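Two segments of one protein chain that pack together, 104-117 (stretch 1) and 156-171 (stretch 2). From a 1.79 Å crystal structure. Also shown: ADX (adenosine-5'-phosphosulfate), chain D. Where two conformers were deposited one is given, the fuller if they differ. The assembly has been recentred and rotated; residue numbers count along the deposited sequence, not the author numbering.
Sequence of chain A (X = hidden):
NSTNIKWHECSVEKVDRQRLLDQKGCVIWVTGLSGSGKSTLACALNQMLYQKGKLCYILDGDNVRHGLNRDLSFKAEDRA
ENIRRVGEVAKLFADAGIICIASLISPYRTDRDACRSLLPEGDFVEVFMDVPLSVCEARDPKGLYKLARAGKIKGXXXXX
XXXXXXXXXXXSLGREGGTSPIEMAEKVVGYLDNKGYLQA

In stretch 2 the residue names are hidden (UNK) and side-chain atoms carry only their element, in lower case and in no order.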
# COMPACT_ATOMS: atom_id res chain seq x y z
N LEU A 104 -1.80 14.41 3.20
CA LEU A 104 -3.25 14.53 3.05
C LEU A 104 -3.68 15.64 3.97
O LEU A 104 -3.09 15.81 5.04
CB LEU A 104 -3.92 13.26 3.56
CG LEU A 104 -4.35 12.04 2.76
CD1 LEU A 104 -3.16 11.26 2.24
CD2 LEU A 104 -5.20 11.17 3.67
N ILE A 105 -4.71 16.40 3.59
CA ILE A 105 -5.24 17.42 4.50
C ILE A 105 -5.55 16.81 5.85
O ILE A 105 -5.20 17.36 6.89
CB ILE A 105 -6.49 18.12 3.92
CG1 ILE A 105 -6.13 18.88 2.64
CG2 ILE A 105 -7.10 19.08 4.96
CD1 ILE A 105 -7.33 19.54 1.95
N SER A 106 -6.19 15.64 5.82
CA SER A 106 -6.54 14.87 7.03
C SER A 106 -6.97 15.76 8.20
O SER A 106 -6.30 15.82 9.22
CB SER A 106 -5.40 13.92 7.44
OG SER A 106 -4.14 14.57 7.43
N PRO A 107 -8.11 16.45 8.04
CA PRO A 107 -8.48 17.54 8.95
C PRO A 107 -8.92 17.11 10.35
O PRO A 107 -8.84 17.91 11.26
CB PRO A 107 -9.66 18.21 8.21
CG PRO A 107 -10.26 17.10 7.40
CD PRO A 107 -9.09 16.26 6.96
N TYR A 108 -9.36 15.86 10.51
CA TYR A 108 -9.96 15.43 11.77
C TYR A 108 -8.96 14.74 12.69
O TYR A 108 -8.29 13.77 12.32
CB TYR A 108 -11.15 14.51 11.48
CG TYR A 108 -12.12 15.07 10.46
CD1 TYR A 108 -12.44 16.43 10.44
CD2 TYR A 108 -12.71 14.25 9.51
CE1 TYR A 108 -13.33 16.94 9.49
CE2 TYR A 108 -13.59 14.75 8.57
CZ TYR A 108 -13.90 16.09 8.56
OH TYR A 108 -14.78 16.56 7.61
N ARG A 109 -8.87 15.26 13.90
CA ARG A 109 -7.92 14.82 14.90
C ARG A 109 -8.14 13.35 15.24
O ARG A 109 -7.20 12.55 15.30
CB ARG A 109 -8.12 15.72 16.14
CG ARG A 109 -7.06 15.66 17.21
CD ARG A 109 -7.33 16.75 18.28
NE ARG A 109 -7.02 18.08 17.79
CZ ARG A 109 -7.81 19.15 17.87
NH1 ARG A 109 -9.00 19.07 18.44
NH2 ARG A 109 -7.41 20.31 17.39
N THR A 110 -9.40 12.98 15.45
CA THR A 110 -9.75 11.60 15.80
C THR A 110 -9.27 10.62 14.73
O THR A 110 -8.85 9.50 15.04
CB THR A 110 -11.27 11.43 16.03
OG1 THR A 110 -11.55 10.11 16.51
CG2 THR A 110 -12.06 11.70 14.75
N ASP A 111 -9.36 11.02 13.46
CA ASP A 111 -8.97 10.12 12.38
C ASP A 111 -7.46 10.01 12.24
O ASP A 111 -6.94 8.92 12.01
CB ASP A 111 -9.62 10.52 11.06
CG ASP A 111 -11.12 10.43 11.13
OD1 ASP A 111 -11.63 9.40 11.61
OD2 ASP A 111 -11.79 11.40 10.71
N ARG A 112 -6.74 11.13 12.38
CA ARG A 112 -5.27 11.03 12.40
C ARG A 112 -4.79 10.22 13.61
O ARG A 112 -3.84 9.46 13.50
CB ARG A 112 -4.59 12.40 12.39
CG ARG A 112 -4.91 13.27 11.20
CD ARG A 112 -3.95 14.48 11.16
NE ARG A 112 -3.95 15.21 12.43
CZ ARG A 112 -4.75 16.23 12.71
NH1 ARG A 112 -5.62 16.67 11.81
NH2 ARG A 112 -4.68 16.81 13.91
N ASP A 113 -5.43 10.40 14.77
CA ASP A 113 -5.02 9.65 15.96
C ASP A 113 -5.22 8.15 15.77
O ASP A 113 -4.43 7.34 16.29
CB ASP A 113 -5.76 10.13 17.22
CG ASP A 113 -5.40 11.57 17.59
OD1 ASP A 113 -4.40 12.12 17.07
OD2 ASP A 113 -6.14 12.15 18.41
N ALA A 114 -6.26 7.77 15.04
CA ALA A 114 -6.50 6.35 14.79
C ALA A 114 -5.41 5.77 13.89
O ALA A 114 -5.01 4.62 14.06
CB ALA A 114 -7.88 6.13 14.19
N CYS A 115 -4.90 6.56 12.95
CA CYS A 115 -3.80 6.10 12.11
C CYS A 115 -2.56 5.88 12.96
O CYS A 115 -1.82 4.92 12.77
CB CYS A 115 -3.49 7.11 11.00
SG CYS A 115 -4.81 7.27 9.81
N ARG A 116 -2.33 6.79 13.90
CA ARG A 116 -1.21 6.65 14.83
C ARG A 116 -1.30 5.37 15.65
O ARG A 116 -0.29 4.70 15.87
CB ARG A 116 -1.14 7.88 15.77
CG ARG A 116 -0.13 7.74 16.91
CD ARG A 116 -0.16 8.97 17.85
NE ARG A 116 0.21 10.23 17.21
CZ ARG A 116 1.45 10.71 17.13
NH1 ARG A 116 2.47 10.02 17.63
NH2 ARG A 116 1.68 11.88 16.53
N SER A 117 -2.50 5.03 16.10
CA SER A 117 -2.68 3.85 16.94
C SER A 117 -2.46 2.54 16.17
O SER A 117 -2.25 1.48 16.78
CB SER A 117 -4.06 3.84 17.60
OG SER A 117 -5.08 3.61 16.65
N UNK A 156 -15.64 23.11 2.08
CA UNK A 156 -14.19 23.13 1.90
C UNK A 156 -13.45 23.36 3.23
O UNK A 156 -13.80 24.26 3.99
c UNK A 156 -13.78 24.21 0.89
c UNK A 156 -12.37 24.07 0.40
c UNK A 156 -10.08 24.81 0.36
c UNK A 156 -9.76 23.79 -0.52
c UNK A 156 -10.73 22.91 -0.94
c UNK A 156 -11.38 24.95 0.82
c UNK A 156 -12.03 23.05 -0.48
N UNK A 157 -12.44 22.54 3.49
CA UNK A 157 -11.66 22.63 4.72
C UNK A 157 -11.11 24.03 4.99
O UNK A 157 -10.45 24.62 4.15
c UNK A 157 -9.64 21.72 5.95
o UNK A 157 -11.02 20.30 4.60
c UNK A 157 -10.49 21.62 4.69
N UNK A 158 -11.40 24.56 6.18
CA UNK A 158 -10.87 25.85 6.60
C UNK A 158 -11.86 26.97 6.31
O UNK A 158 -11.71 28.08 6.81
N UNK A 159 -12.88 26.66 5.51
CA UNK A 159 -13.90 27.63 5.12
C UNK A 159 -15.25 27.20 5.66
O UNK A 159 -15.85 27.91 6.48
c UNK A 159 -12.20 29.55 3.58
c UNK A 159 -13.99 27.75 3.58
c UNK A 159 -12.67 28.25 3.00
c UNK A 159 -15.17 28.65 3.17
N UNK A 160 -15.73 26.04 5.22
CA UNK A 160 -17.04 25.52 5.60
C UNK A 160 -16.95 24.13 6.23
O UNK A 160 -17.96 23.44 6.38
o UNK A 160 -18.64 27.73 4.79
c UNK A 160 -17.97 25.49 4.39
c UNK A 160 -18.35 26.88 3.92
o UNK A 160 -18.35 27.14 2.70
N UNK A 161 -15.74 23.72 6.59
CA UNK A 161 -15.52 22.45 7.27
C UNK A 161 -14.30 22.62 8.17
O UNK A 161 -13.37 23.35 7.82
o UNK A 161 -16.72 19.73 7.36
c UNK A 161 -15.30 21.31 6.27
o UNK A 161 -14.70 19.08 6.85
c UNK A 161 -15.60 19.94 6.87
N UNK A 162 -14.31 21.99 9.35
CA UNK A 162 -13.23 22.31 10.29
C UNK A 162 -11.89 21.65 9.96
O UNK A 162 -11.86 20.55 9.41
c UNK A 162 -13.77 21.78 11.63
c UNK A 162 -15.36 21.16 9.95
c UNK A 162 -14.75 20.72 11.26
N UNK A 163 -10.80 22.35 10.25
CA UNK A 163 -9.50 21.71 10.31
C UNK A 163 -9.09 21.69 11.77
O UNK A 163 -9.10 22.73 12.43
c UNK A 163 -6.77 20.60 8.89
c UNK A 163 -8.42 22.44 9.48
c UNK A 163 -4.67 20.38 10.00
c UNK A 163 -6.16 22.16 10.58
o UNK A 163 -3.47 19.72 10.19
c UNK A 163 -7.08 21.73 9.64
c UNK A 163 -4.96 21.50 10.76
c UNK A 163 -5.56 19.93 9.06
N UNK A 164 -8.75 20.50 12.27
CA UNK A 164 -8.35 20.33 13.66
C UNK A 164 -6.85 20.10 13.78
O UNK A 164 -6.37 19.01 13.49
c UNK A 164 -11.46 18.20 14.72
o UNK A 164 -12.61 18.41 15.15
c UNK A 164 -9.14 19.17 14.28
c UNK A 164 -10.65 19.38 14.20
o UNK A 164 -10.94 17.07 14.70
N UNK A 165 -6.09 21.13 14.20
CA UNK A 165 -4.64 20.93 14.28
C UNK A 165 -4.23 19.87 15.30
O UNK A 165 -4.94 19.63 16.28
c UNK A 165 -4.13 22.31 14.69
c UNK A 165 -6.49 22.47 14.65
c UNK A 165 -5.27 22.93 15.40
N UNK A 166 -3.08 19.24 15.07
CA UNK A 166 -2.55 18.26 16.02
C UNK A 166 -2.24 18.94 17.34
O UNK A 166 -1.79 20.08 17.35
c UNK A 166 -1.25 17.78 15.36
c UNK A 166 -1.43 18.09 13.91
c UNK A 166 -2.23 19.36 13.87
N UNK A 167 -2.49 18.25 18.44
CA UNK A 167 -2.26 18.79 19.77
C UNK A 167 -0.86 18.45 20.27
O UNK A 167 -0.33 19.11 21.15
c UNK A 167 -4.75 18.55 20.38
c UNK A 167 -5.69 18.02 21.44
c UNK A 167 -3.30 18.25 20.75
c UNK A 167 -4.94 20.03 20.17
N UNK A 168 -0.27 17.40 19.71
CA UNK A 168 1.01 16.94 20.22
C UNK A 168 1.86 16.29 19.14
O UNK A 168 2.28 15.14 19.28
c UNK A 168 0.80 15.96 21.37
c UNK A 168 2.03 15.81 22.23
n UNK A 168 2.19 14.65 22.86
o UNK A 168 2.84 16.74 22.32
N UNK A 169 2.10 17.01 18.06
CA UNK A 169 2.78 16.38 16.93
C UNK A 169 4.28 16.38 17.16
O UNK A 169 4.79 17.16 17.97
c UNK A 169 2.43 17.07 15.62
s UNK A 169 2.92 18.78 15.54
N UNK A 170 4.98 15.48 16.46
CA UNK A 170 6.42 15.33 16.61
C UNK A 170 7.15 16.51 15.98
O UNK A 170 8.19 16.93 16.48
o UNK A 170 4.36 12.79 16.00
c UNK A 170 5.16 12.36 16.85
o UNK A 170 4.81 11.61 17.78
c UNK A 170 6.87 14.02 15.94
c UNK A 170 6.63 12.76 16.75
N UNK A 171 6.62 17.02 14.88
CA UNK A 171 7.29 18.10 14.16
C UNK A 171 6.28 19.13 13.68
O UNK A 171 5.25 18.76 13.11
c UNK A 171 9.02 16.46 13.30
c UNK A 171 8.83 18.70 12.24
c UNK A 171 8.06 17.57 12.92
c UNK A 171 9.75 15.86 12.07
SB ADX D . -8.78 14.83 3.00
O1B ADX D . -9.67 13.76 2.66
O2B ADX D . -9.50 15.80 3.86
O3B ADX D . -7.60 14.34 3.76
PA ADX D . -7.25 15.09 0.70
O1A ADX D . -7.37 13.61 0.44
O2A ADX D . -5.83 15.49 1.06
O3A ADX D . -8.33 15.57 1.77
O5' ADX D . -7.68 15.82 -0.63
C5' ADX D . -7.42 17.18 -0.79
C4' ADX D . -7.33 17.65 -2.15
O4' ADX D . -8.61 17.51 -2.77
C3' ADX D . -7.00 19.10 -2.13
O3' ADX D . -5.84 19.29 -2.88
C2' ADX D . -8.03 19.75 -2.83
O2' ADX D . -7.45 20.20 -4.01
C1' ADX D . -9.05 18.76 -3.21
N9 ADX D . -10.36 19.11 -2.72
C8 ADX D . -11.51 19.06 -3.43
N7 ADX D . -12.54 19.39 -2.62
C5 ADX D . -12.04 19.65 -1.40
C6 ADX D . -12.60 20.04 -0.17
N6 ADX D . -14.02 20.21 -0.06
N1 ADX D . -11.81 20.24 0.91
C2 ADX D . -10.48 20.06 0.81
N3 ADX D . -9.90 19.69 -0.35
C4 ADX D . -10.65 19.47 -1.46
O HOH W 1 -11.80 14.70 15.67

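Position 156 carries one carbon and then a six-carbon ring with no heteroatom, lying against the adenine of the nucleotide rather than on stretch 1: Phe 156. Position 157 has one carbon bearing an oxygen and a carbon, and that terminal carbon packs on Ile 105. The fork of O and C gives Thr 157; Thr 157 CG2 is 3.8 Å from Ile 105 CG2.

Position 158 has no side chain, and its backbone angles would jam a CB against the preceding carbonyl: Gly 158. Position 159, four carbons forked at the first with one arm two carbons long, is out of reach: Ile 159. So is 160, two carbons, the second with two oxygens: Asp 160. Position 161 repeats that carboxylate but points toward stretch 1, one oxygen meeting the edge of the Tyr 108 ring: Asp 161. Tyr 108 OH donates to Asp 161 OD2 at 2.6 Å.

At 162 three carbons close onto the backbone N, one near the Tyr 108 ring: Pro 162, with CG 4.4 Å from Tyr 108 CE1. Position 163 is one carbon, then a six-carbon ring bearing one oxygen, packed against Ile 105 and Pro 107: Tyr 163, whose CD1 is 3.8 Å from Pro 107 CB.

Position 164 has three carbons, the third with two oxygens, one of them at Arg 109 N: Glu 164. Its OE1 accepts from Arg 109 N (2.9 Å) near the start of the helix, and a water links OE1 to Thr 110 N. At 165 three carbons close onto N, one near Arg 109 NH2: Pro 165, whose O accepts from Arg 109 NE (3.0 Å) and NH2 (2.8 Å). Position 166 has the same closed ring, a carbon of it near Arg 112 NH2: Pro 166. Neither proline can donate a backbone hydrogen bond.

Position 167, four carbons forked at the second, lies over one face of the Arg 109 guanidinium, with Glu 164 CB over the opposite face: Leu 167. Position 168 ends in one O and one N on its second carbon: Asn 168. Position 169 is one carbon and a sulfur: Cys 169. Position 170 has three carbons, the third with two oxygens that meet the Arg 116 guanidinium: Glu 170. The salt bridge is two-pronged, Arg 116 NH1 to Glu 170 OE2 2.8 Å and Arg 116 NH2 to Glu 170 OE1 2.9 Å. Position 171, branched like 159, makes no contact: Ile 171.

The rule is arginines on a helix reading a loop. Arg 109, Arg 112 and Arg 116 all point toward it; the first two grip carbonyls, Arg 112 NH2 reaching Glu 164 O at 2.8 Å, and the third a carboxylate. Glu 164 N to Pro 107 O (2.8 Å) ties backbone to backbone.

Stretch 2, residues 156-171: FTGIDDPYEPPLNCEI
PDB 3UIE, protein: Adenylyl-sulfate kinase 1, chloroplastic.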